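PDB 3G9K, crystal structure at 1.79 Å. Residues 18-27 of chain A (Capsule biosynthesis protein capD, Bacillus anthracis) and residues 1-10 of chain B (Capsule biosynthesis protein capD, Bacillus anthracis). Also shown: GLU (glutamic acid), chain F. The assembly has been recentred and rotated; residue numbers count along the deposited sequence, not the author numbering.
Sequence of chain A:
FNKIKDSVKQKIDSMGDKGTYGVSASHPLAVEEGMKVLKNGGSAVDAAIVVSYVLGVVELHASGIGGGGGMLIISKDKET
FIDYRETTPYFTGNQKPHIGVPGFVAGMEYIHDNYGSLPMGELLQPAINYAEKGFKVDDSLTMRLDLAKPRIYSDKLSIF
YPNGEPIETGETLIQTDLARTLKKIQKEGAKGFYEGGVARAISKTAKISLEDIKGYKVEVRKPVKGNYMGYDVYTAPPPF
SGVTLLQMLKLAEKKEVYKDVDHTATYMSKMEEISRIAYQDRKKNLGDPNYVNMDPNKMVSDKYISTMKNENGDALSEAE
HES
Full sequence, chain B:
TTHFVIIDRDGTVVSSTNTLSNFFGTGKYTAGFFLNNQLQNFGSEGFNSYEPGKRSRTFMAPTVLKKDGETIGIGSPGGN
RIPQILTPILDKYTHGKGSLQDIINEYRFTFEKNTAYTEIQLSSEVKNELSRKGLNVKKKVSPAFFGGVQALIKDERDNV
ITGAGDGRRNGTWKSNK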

# COMPACT_ATOMS: atom_id res chain seq x y z
N LYS A 18 15.41 13.31 -21.06
CA LYS A 18 14.28 13.84 -20.24
C LYS A 18 13.38 14.72 -21.13
O LYS A 18 13.89 15.67 -21.77
CB LYS A 18 14.81 14.65 -19.05
CG LYS A 18 15.56 15.93 -19.47
CD LYS A 18 16.65 16.32 -18.48
CE LYS A 18 17.78 17.07 -19.19
NZ LYS A 18 18.98 17.20 -18.32
N GLY A 19 12.07 14.44 -21.20
CA GLY A 19 11.43 13.31 -20.50
C GLY A 19 10.96 13.67 -19.10
O GLY A 19 11.61 14.45 -18.39
N THR A 20 9.82 13.12 -18.71
CA THR A 20 9.25 13.46 -17.42
C THR A 20 9.03 12.18 -16.59
O THR A 20 8.68 11.12 -17.13
CB THR A 20 7.94 14.27 -17.61
OG1 THR A 20 7.65 15.01 -16.41
CG2 THR A 20 6.80 13.41 -17.98
N TYR A 21 9.24 12.33 -15.28
CA TYR A 21 9.12 11.22 -14.32
C TYR A 21 8.93 11.74 -12.89
O TYR A 21 9.20 12.88 -12.58
CB TYR A 21 10.36 10.34 -14.38
CG TYR A 21 11.68 11.06 -14.19
CD1 TYR A 21 12.42 11.49 -15.29
CD2 TYR A 21 12.19 11.30 -12.91
CE1 TYR A 21 13.65 12.16 -15.12
CE2 TYR A 21 13.39 11.97 -12.74
CZ TYR A 21 14.12 12.38 -13.86
OH TYR A 21 15.32 13.05 -13.69
N GLY A 22 8.47 10.83 -12.01
CA GLY A 22 8.01 11.19 -10.70
C GLY A 22 7.93 9.96 -9.80
O GLY A 22 7.76 8.85 -10.29
N VAL A 23 8.08 10.21 -8.51
CA VAL A 23 7.90 9.22 -7.44
C VAL A 23 7.09 9.82 -6.29
O VAL A 23 7.36 10.96 -5.86
CB VAL A 23 9.27 8.76 -6.86
CG1 VAL A 23 9.10 7.65 -5.78
CG2 VAL A 23 10.21 8.30 -7.99
N SER A 24 6.15 9.05 -5.74
CA SER A 24 5.42 9.47 -4.54
C SER A 24 5.47 8.30 -3.57
O SER A 24 5.04 7.22 -3.93
CB SER A 24 3.97 9.85 -4.88
OG SER A 24 3.23 10.18 -3.72
N ALA A 25 6.05 8.52 -2.40
CA ALA A 25 6.26 7.45 -1.38
C ALA A 25 6.26 7.99 0.07
O ALA A 25 6.46 9.19 0.31
CB ALA A 25 7.56 6.66 -1.64
N SER A 26 6.07 7.09 1.04
CA SER A 26 5.90 7.48 2.45
C SER A 26 7.25 7.62 3.20
O SER A 26 7.30 7.76 4.43
CB SER A 26 4.99 6.53 3.19
OG SER A 26 5.43 5.21 3.05
N HIS A 27 8.35 7.54 2.48
CA HIS A 27 9.65 7.88 3.10
C HIS A 27 10.50 8.67 2.11
O HIS A 27 10.66 8.25 1.00
CB HIS A 27 10.40 6.63 3.57
CG HIS A 27 11.51 6.93 4.54
ND1 HIS A 27 12.70 7.48 4.15
CD2 HIS A 27 11.62 6.73 5.88
CE1 HIS A 27 13.49 7.64 5.20
NE2 HIS A 27 12.86 7.19 6.27
N THR B 1 1.72 -1.40 6.25
CA THR B 1 1.37 -1.23 4.81
C THR B 1 1.97 0.08 4.33
O THR B 1 2.05 1.05 5.09
CB THR B 1 -0.14 -1.27 4.62
OG1 THR B 1 -0.63 -2.43 5.30
CG2 THR B 1 -0.57 -1.29 3.11
N THR B 2 2.44 0.08 3.10
CA THR B 2 3.01 1.28 2.47
C THR B 2 2.52 1.28 1.05
O THR B 2 2.43 0.21 0.45
CB THR B 2 4.55 1.28 2.55
OG1 THR B 2 5.07 2.61 2.30
CG2 THR B 2 5.13 0.27 1.55
N HIS B 3 2.18 2.47 0.52
CA HIS B 3 1.80 2.61 -0.85
C HIS B 3 2.74 3.60 -1.57
O HIS B 3 2.98 4.69 -1.04
CB HIS B 3 0.41 3.10 -1.01
CG HIS B 3 -0.05 2.97 -2.40
ND1 HIS B 3 -0.03 4.01 -3.29
CD2 HIS B 3 -0.42 1.88 -3.11
CE1 HIS B 3 -0.37 3.58 -4.48
NE2 HIS B 3 -0.63 2.29 -4.39
N PHE B 4 3.26 3.22 -2.75
CA PHE B 4 3.99 4.18 -3.61
C PHE B 4 3.47 4.19 -5.08
O PHE B 4 2.75 3.30 -5.54
CB PHE B 4 5.52 3.94 -3.49
CG PHE B 4 5.97 2.64 -4.10
CD1 PHE B 4 5.96 1.49 -3.34
CD2 PHE B 4 6.29 2.56 -5.47
CE1 PHE B 4 6.36 0.29 -3.89
CE2 PHE B 4 6.69 1.39 -6.03
CZ PHE B 4 6.72 0.22 -5.24
N VAL B 5 3.81 5.28 -5.79
CA VAL B 5 3.45 5.48 -7.19
C VAL B 5 4.66 6.04 -7.91
O VAL B 5 5.35 6.92 -7.37
CB VAL B 5 2.27 6.44 -7.33
CG1 VAL B 5 1.76 6.47 -8.82
CG2 VAL B 5 1.15 6.04 -6.33
N ILE B 6 4.92 5.49 -9.09
CA ILE B 6 6.03 5.93 -9.95
C ILE B 6 5.50 6.14 -11.36
O ILE B 6 4.71 5.36 -11.81
CB ILE B 6 7.11 4.90 -10.01
CG1 ILE B 6 7.57 4.59 -8.59
CG2 ILE B 6 8.32 5.42 -10.87
CD1 ILE B 6 8.57 3.47 -8.53
N ILE B 7 5.94 7.21 -12.01
CA ILE B 7 5.69 7.36 -13.46
C ILE B 7 6.98 7.68 -14.15
O ILE B 7 7.76 8.48 -13.64
CB ILE B 7 4.68 8.48 -13.77
CG1 ILE B 7 3.38 8.24 -12.97
CG2 ILE B 7 4.45 8.56 -15.27
CD1 ILE B 7 2.29 9.28 -13.24
N ASP B 8 7.26 6.97 -15.25
CA ASP B 8 8.54 7.14 -15.96
C ASP B 8 8.38 7.93 -17.29
O ASP B 8 7.31 8.47 -17.56
CB ASP B 8 9.25 5.79 -16.16
CG ASP B 8 8.56 4.88 -17.13
OD1 ASP B 8 7.69 5.34 -17.94
OD2 ASP B 8 8.83 3.67 -17.05
N ARG B 9 9.49 8.05 -18.04
CA ARG B 9 9.49 8.79 -19.32
C ARG B 9 8.56 8.20 -20.38
O ARG B 9 8.07 8.91 -21.28
CB ARG B 9 10.90 8.85 -19.87
CG ARG B 9 11.81 9.75 -19.10
CD ARG B 9 13.19 9.71 -19.72
NE ARG B 9 14.21 10.36 -18.93
CZ ARG B 9 14.85 9.82 -17.89
NH1 ARG B 9 14.54 8.60 -17.48
NH2 ARG B 9 15.79 10.52 -17.27
N ASP B 10 8.30 6.91 -20.30
CA ASP B 10 7.39 6.26 -21.25
C ASP B 10 5.93 6.41 -20.85
O ASP B 10 5.05 5.93 -21.55
CB ASP B 10 7.75 4.80 -21.40
CG ASP B 10 9.19 4.61 -21.87
OD1 ASP B 10 9.52 5.14 -22.94
OD2 ASP B 10 9.99 3.95 -21.16
N GLU F . -4.25 -2.97 9.35
CA GLU F . -3.40 -2.10 8.55
C GLU F . -3.01 -2.74 7.20
O GLU F . -2.48 -3.85 7.21
CB GLU F . -2.16 -1.76 9.38
CG GLU F . -0.96 -1.27 8.59
CD GLU F . -1.14 0.10 7.99
OE1 GLU F . -2.29 0.55 7.83
OE2 GLU F . -0.09 0.69 7.66
OXT GLU F . -3.17 -2.19 6.09
O HOH W 1 8.23 11.86 -20.81
O HOH W 2 5.59 4.54 0.28

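Two separate polypeptides can share one β-sheet when their backbones supply the edges that each would otherwise leave unpaired, and this contact in CapD is a compact example. Strand 22-25 of chain A and strand 2-7 of chain B run antiparallel, their directions 176° apart and their axes 4.8 Å apart at closest approach. The stretches together bury 584 Å².

The pairing rests on main-chain hydrogen bonds. G22(A) and I7(B) form one reciprocal pair, with G22(A) N donating to I7(B) O at 2.9 Å and I7(B) N returning the bond to G22(A) O at 3.0 Å. Two residues along, the pattern repeats: S24(A) N reaches V5(B) O at 2.8 Å, and V5(B) N reaches S24(A) O at 3.0 Å. Between them V23(A) and I6(B) form a non-hydrogen-bonded pair, in which the CA atoms draw in to 4.5 Å, against 5.3 Å between the CA atoms of G22(A) and I7(B). This alternation of wide and narrow pairs is the signature of antiparallel register.

The same carbonyls also receive CA-H...O contacts, a common secondary feature of such sheets. I6(B) CA lies 3.4 Å from G22(A) O, and V23(A) CA lies 3.4 Å from V5(B) O. The series continues past the bridged residues, where R9(B) CA approaches T20(A) O at 3.3 Å. Proximity alone does not make a bond, however: T20(A) O and D8(B) O are 3.0 Å apart, but both are acceptors.

Side-chain packing follows the alternation of the strands. V23(A) and I6(B) project to the same face of the sheet, where V23(A) CG1 meets I6(B) CG1 at 4.4 Å, while S24(A) and V5(B) project to the other face. A25(A) CB and F4(B) CB add a closer apolar contact at 3.9 Å.

Past the end of the chain B strand, R9(B) has the largest area covered by the opposing stretch. Y21(A) CE1 lies over one face of its guanidinium, 3.4 Å from R9(B) NH2, and K18(A) CA sits at the edge of that group, 3.7 Å from R9(B) NE. G19(A), which follows a cis peptide bond, places its CA 3.8 Å from R9(B) CG. An ideal CB on this glycine would fall 2.6 Å from R9(B) CD, a clash, and its positive phi independently favours glycine.

Water extends the pairing where direct bonds stop. Water 1 accepts from T20(A) N at 2.9 Å and donates to R9(B) O at 3.0 Å. At the other end, water 2 accepts from S26(A) N at 2.7 Å and donates to H3(B) O at 2.9 Å and to T2(B) OG1 at 2.8 Å. It thereby bridges S26(A) N and H3(B) O, which are 4.4 Å apart. Beside it, S26(A) OG and T2(B) OG1 approach to 2.7 Å.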